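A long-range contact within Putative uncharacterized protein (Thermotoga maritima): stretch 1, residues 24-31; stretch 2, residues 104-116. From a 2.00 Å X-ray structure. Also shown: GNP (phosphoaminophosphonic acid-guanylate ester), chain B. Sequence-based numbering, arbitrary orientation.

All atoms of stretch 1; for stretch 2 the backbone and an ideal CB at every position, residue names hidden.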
# COMPACT_ATOMS: atom_id res chain seq x y z
N THR A 24 10.22 -17.21 4.82
CA THR A 24 10.50 -15.82 4.44
C THR A 24 9.18 -15.11 4.08
O THR A 24 8.28 -15.71 3.49
CB THR A 24 11.49 -15.79 3.25
OG1 THR A 24 12.66 -16.54 3.59
CG2 THR A 24 11.89 -14.35 2.84
N VAL A 25 9.11 -13.82 4.43
CA VAL A 25 7.95 -12.95 4.21
C VAL A 25 8.41 -11.62 3.59
O VAL A 25 9.28 -10.94 4.15
CB VAL A 25 7.25 -12.59 5.58
CG1 VAL A 25 6.17 -11.52 5.39
CG2 VAL A 25 6.62 -13.83 6.19
N VAL A 26 7.82 -11.29 2.44
CA VAL A 26 7.97 -9.97 1.82
C VAL A 26 6.69 -9.18 2.12
O VAL A 26 5.59 -9.49 1.63
CB VAL A 26 8.22 -10.08 0.29
CG1 VAL A 26 8.30 -8.67 -0.34
CG2 VAL A 26 9.50 -10.87 0.01
N GLU A 27 6.85 -8.19 2.99
CA GLU A 27 5.76 -7.31 3.38
C GLU A 27 5.69 -6.15 2.38
O GLU A 27 6.57 -5.28 2.34
CB GLU A 27 5.97 -6.86 4.82
CG GLU A 27 4.84 -6.08 5.44
CD GLU A 27 5.23 -5.52 6.80
OE1 GLU A 27 4.34 -5.25 7.60
OE2 GLU A 27 6.44 -5.33 7.06
N VAL A 28 4.65 -6.16 1.57
CA VAL A 28 4.46 -5.14 0.54
C VAL A 28 3.64 -3.96 1.11
O VAL A 28 2.42 -4.06 1.34
CB VAL A 28 3.85 -5.73 -0.75
CG1 VAL A 28 3.67 -4.63 -1.85
CG2 VAL A 28 4.70 -6.89 -1.28
N ARG A 29 4.35 -2.85 1.34
CA ARG A 29 3.79 -1.63 1.89
C ARG A 29 3.79 -0.57 0.79
O ARG A 29 4.51 -0.72 -0.18
CB ARG A 29 4.65 -1.13 3.05
CG ARG A 29 4.85 -2.15 4.20
CD ARG A 29 5.36 -1.43 5.43
NE ARG A 29 5.76 -2.36 6.46
CZ ARG A 29 6.20 -2.02 7.67
NH1 ARG A 29 6.27 -0.75 8.03
NH2 ARG A 29 6.54 -2.98 8.53
N ASP A 30 2.99 0.47 0.96
CA ASP A 30 3.02 1.65 0.09
C ASP A 30 4.04 2.60 0.73
O ASP A 30 3.95 2.88 1.92
CB ASP A 30 1.60 2.27 -0.01
CG ASP A 30 1.48 3.34 -1.09
OD1 ASP A 30 2.34 4.24 -1.13
OD2 ASP A 30 0.52 3.32 -1.90
N ALA A 31 5.02 3.06 -0.04
CA ALA A 31 6.05 4.00 0.44
C ALA A 31 5.47 5.34 0.86
O ALA A 31 6.10 6.09 1.62
CB ALA A 31 7.11 4.23 -0.66
N UNK A 104 4.46 -13.54 -0.14
CA UNK A 104 4.21 -12.11 -0.35
C UNK A 104 2.94 -11.74 0.45
O UNK A 104 1.89 -12.36 0.25
CB UNK A 104 4.05 -11.78 -1.84
N UNK A 105 3.02 -10.73 1.32
CA UNK A 105 1.86 -10.34 2.12
C UNK A 105 1.69 -8.80 2.22
O UNK A 105 2.65 -8.04 2.07
CB UNK A 105 1.99 -10.94 3.52
N UNK A 106 0.47 -8.35 2.51
CA UNK A 106 0.22 -6.91 2.68
C UNK A 106 -1.26 -6.57 2.74
O UNK A 106 -2.13 -7.42 2.50
CB UNK A 106 0.87 -6.13 1.54
N UNK A 107 -1.56 -5.31 3.06
CA UNK A 107 -2.97 -4.89 3.08
C UNK A 107 -3.40 -4.74 1.62
O UNK A 107 -2.55 -4.77 0.76
CB UNK A 107 -3.17 -3.59 3.86
N UNK A 108 -4.71 -4.59 1.36
CA UNK A 108 -5.16 -4.46 -0.02
C UNK A 108 -4.49 -3.31 -0.78
O UNK A 108 -4.18 -2.27 -0.19
CB UNK A 108 -6.68 -4.27 -0.04
N UNK A 109 -4.25 -3.55 -2.07
CA UNK A 109 -3.91 -2.53 -3.08
C UNK A 109 -2.45 -2.10 -3.17
O UNK A 109 -2.10 -1.28 -4.03
CB UNK A 109 -4.75 -1.28 -2.81
N UNK A 110 -1.60 -2.67 -2.33
CA UNK A 110 -0.19 -2.18 -2.21
C UNK A 110 0.72 -2.65 -3.33
O UNK A 110 1.87 -2.21 -3.41
CB UNK A 110 0.41 -2.64 -0.88
N UNK A 111 0.24 -3.56 -4.18
CA UNK A 111 0.99 -3.98 -5.38
C UNK A 111 1.45 -5.44 -5.41
O UNK A 111 2.37 -5.78 -6.15
CB UNK A 111 2.23 -3.09 -5.53
N UNK A 112 0.78 -6.30 -4.64
CA UNK A 112 1.25 -7.67 -4.40
C UNK A 112 1.14 -8.57 -5.63
O UNK A 112 2.07 -9.34 -5.92
CB UNK A 112 0.46 -8.29 -3.25
N UNK A 113 0.02 -8.46 -6.35
CA UNK A 113 -0.22 -9.24 -7.57
C UNK A 113 0.75 -8.84 -8.68
O UNK A 113 1.28 -9.69 -9.40
CB UNK A 113 -1.66 -9.06 -8.05
N UNK A 114 0.98 -7.53 -8.78
CA UNK A 114 1.92 -6.96 -9.71
C UNK A 114 3.35 -7.47 -9.45
O UNK A 114 4.06 -7.85 -10.38
CB UNK A 114 1.87 -5.43 -9.62
N UNK A 115 3.76 -7.48 -8.19
CA UNK A 115 5.07 -8.02 -7.80
C UNK A 115 5.23 -9.52 -8.15
O UNK A 115 6.25 -9.92 -8.72
CB UNK A 115 5.28 -7.82 -6.30
N UNK A 116 4.23 -10.32 -7.82
CA UNK A 116 4.23 -11.75 -8.18
C UNK A 116 4.33 -11.95 -9.69
O UNK A 116 5.11 -12.80 -10.15
CB UNK A 116 2.96 -12.43 -7.65
PG GNP B . -5.19 -6.50 -3.66
O1G GNP B . -4.59 -7.39 -2.60
O2G GNP B . -6.08 -5.42 -3.07
O3G GNP B . -5.86 -7.38 -4.70
N3B GNP B . -4.19 -5.68 -4.58
PB GNP B . -2.65 -5.91 -4.80
O1B GNP B . -1.91 -5.68 -3.52
O2B GNP B . -2.45 -7.24 -5.44
O3A GNP B . -2.23 -4.81 -5.80
PA GNP B . -2.16 -4.83 -7.35
O1A GNP B . -0.88 -5.40 -7.81
O2A GNP B . -3.38 -5.38 -7.96
O5' GNP B . -2.08 -3.32 -7.71
C5' GNP B . -3.07 -2.37 -7.29
C4' GNP B . -2.95 -1.14 -8.19
O4' GNP B . -1.68 -0.46 -8.01
C3' GNP B . -3.04 -1.39 -9.68
O3' GNP B . -3.72 -0.29 -10.28
C2' GNP B . -1.58 -1.39 -10.10
O2' GNP B . -1.46 -1.06 -11.47
C1' GNP B . -1.00 -0.28 -9.23
N9 GNP B . 0.42 -0.43 -8.91
C8 GNP B . 1.04 -1.58 -8.46
N7 GNP B . 2.32 -1.41 -8.22
C5 GNP B . 2.54 -0.05 -8.55
C6 GNP B . 3.73 0.74 -8.51
O6 GNP B . 4.87 0.39 -8.17
N1 GNP B . 3.50 2.06 -8.92
C2 GNP B . 2.27 2.57 -9.32
N2 GNP B . 2.22 3.87 -9.69
N3 GNP B . 1.16 1.85 -9.36
C4 GNP B . 1.37 0.55 -8.97

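Position 104 lies in a strand that begins earlier in the chain and runs parallel to strand 24-30, in register with V26. Its CB lies on the V26 side of the sheet, 5.0 Å from V28 CG2, so an aliphatic side chain would suit: valine, leucine or isoleucine. It is I104, whose CD1 lies 3.5 Å from V26 CB and CG2 3.7 Å from V28 CG2, so that it packs on both valines.

Position 105 pairs with E27. Its backbone N donates to V26 O (2.9 Å) and its O accepts from V28 N (2.8 Å), both nearly straight, and neither bond depends on the side chain. The CB is on the other face, 4.6 Å from V25 CG1, where a beta-branched or other aliphatic residue fits. The residue is V105; its CG1 meets V25 CG1 at 3.6 Å.

At 106 the ideal CB would sit 2.6 Å from V28 O, a clash. Only glycine avoids it, and G106 is found.

Positions 107 to 110 form a type II turn. The CB at 107 finds nothing of stretch 1 within 5.5 Å, so many residues would do; it is V107, whose N donates to a water that in turn donates to V28 O. Position 108, with phi -56° and psi 144°, suits proline, and P108 is there. Position 109 has positive phi, favouring glycine or asparagine; N109 donates weakly from its N to GNP O2G.

At 110 the CB points toward stretch 1, 3.3 Å from V28 O. A small side chain with a donor is wanted: serine or threonine. T110 OG1 donates to V28 O (2.9 Å), while its CG2 lies 4.1 Å from D30 N.

At 111, phi 115° and psi 22° would jam a CB against the preceding carbonyl, and GNP N7 would crowd it at 3.2 Å. G111 answers both, stands at the N-cap position and gives its N to GNP O1B (3.1 Å).

Position 112 points sideways, its CB 4.9 Å from V28 CG2 and the phosphates close by; a long cationic chain could serve both. K112 passes V28 with CG 3.8 Å from V28 CB, and its NZ bonds GNP O1B (2.5 Å, very short), GNP O1G and V107 O.

Positions 113 and 114 are out of reach of stretch 1 but near phosphate oxygens, suiting small hydroxyls: S113 OG bonds GNP O2B and T114 OG1 bonds GNP O1A.

At 115 the CB points toward stretch 1, and the ideal CB of 115 lies 5.1 Å from V28 CG2, calling for a large aliphatic; I115 CD1 reaches V28 CG1 at 3.7 Å. Position 116, out of reach and so unconstrained by stretch 1, is I116.

Stretch 2, residues 104-116: IVGVPNTGKSTII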
# COMPACT_ATOMS: atom_id res chain seq x y z
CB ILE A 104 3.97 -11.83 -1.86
CG1 ILE A 104 5.15 -12.29 -2.71
CG2 ILE A 104 3.65 -10.33 -2.12
CD1 ILE A 104 6.52 -11.76 -2.27
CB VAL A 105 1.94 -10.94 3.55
CG1 VAL A 105 2.97 -10.21 4.40
CG2 VAL A 105 0.59 -10.85 4.23
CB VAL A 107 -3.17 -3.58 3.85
CG1 VAL A 107 -2.69 -3.74 5.31
CG2 VAL A 107 -2.45 -2.39 3.13
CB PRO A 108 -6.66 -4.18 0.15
CG PRO A 108 -7.03 -4.80 1.45
CD PRO A 108 -5.84 -4.58 2.32
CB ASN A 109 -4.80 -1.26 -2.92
CG ASN A 109 -4.87 -0.46 -4.19
OD1 ASN A 109 -5.19 -1.01 -5.23
ND2 ASN A 109 -4.55 0.85 -4.13
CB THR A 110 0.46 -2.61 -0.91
OG1 THR A 110 0.42 -4.04 -0.82
CG2 THR A 110 -0.28 -1.99 0.29
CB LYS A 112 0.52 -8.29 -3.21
CG LYS A 112 0.65 -7.46 -1.93
CD LYS A 112 -0.15 -8.05 -0.75
CE LYS A 112 -1.64 -8.12 -1.03
NZ LYS A 112 -2.20 -6.78 -1.34
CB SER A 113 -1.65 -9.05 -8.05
OG SER A 113 -2.55 -9.55 -7.08
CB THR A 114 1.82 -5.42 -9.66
OG1 THR A 114 0.48 -5.04 -10.00
CG2 THR A 114 2.82 -4.75 -10.64
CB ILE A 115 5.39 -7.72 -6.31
CG1 ILE A 115 5.64 -6.21 -6.16
CG2 ILE A 115 6.59 -8.53 -5.79
CD1 ILE A 115 5.75 -5.73 -4.74
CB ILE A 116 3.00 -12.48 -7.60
CG1 ILE A 116 3.09 -12.50 -6.07
CG2 ILE A 116 2.89 -13.92 -8.13
CD1 ILE A 116 1.83 -12.95 -5.42
O HOH W 1 0.89 -4.01 3.53
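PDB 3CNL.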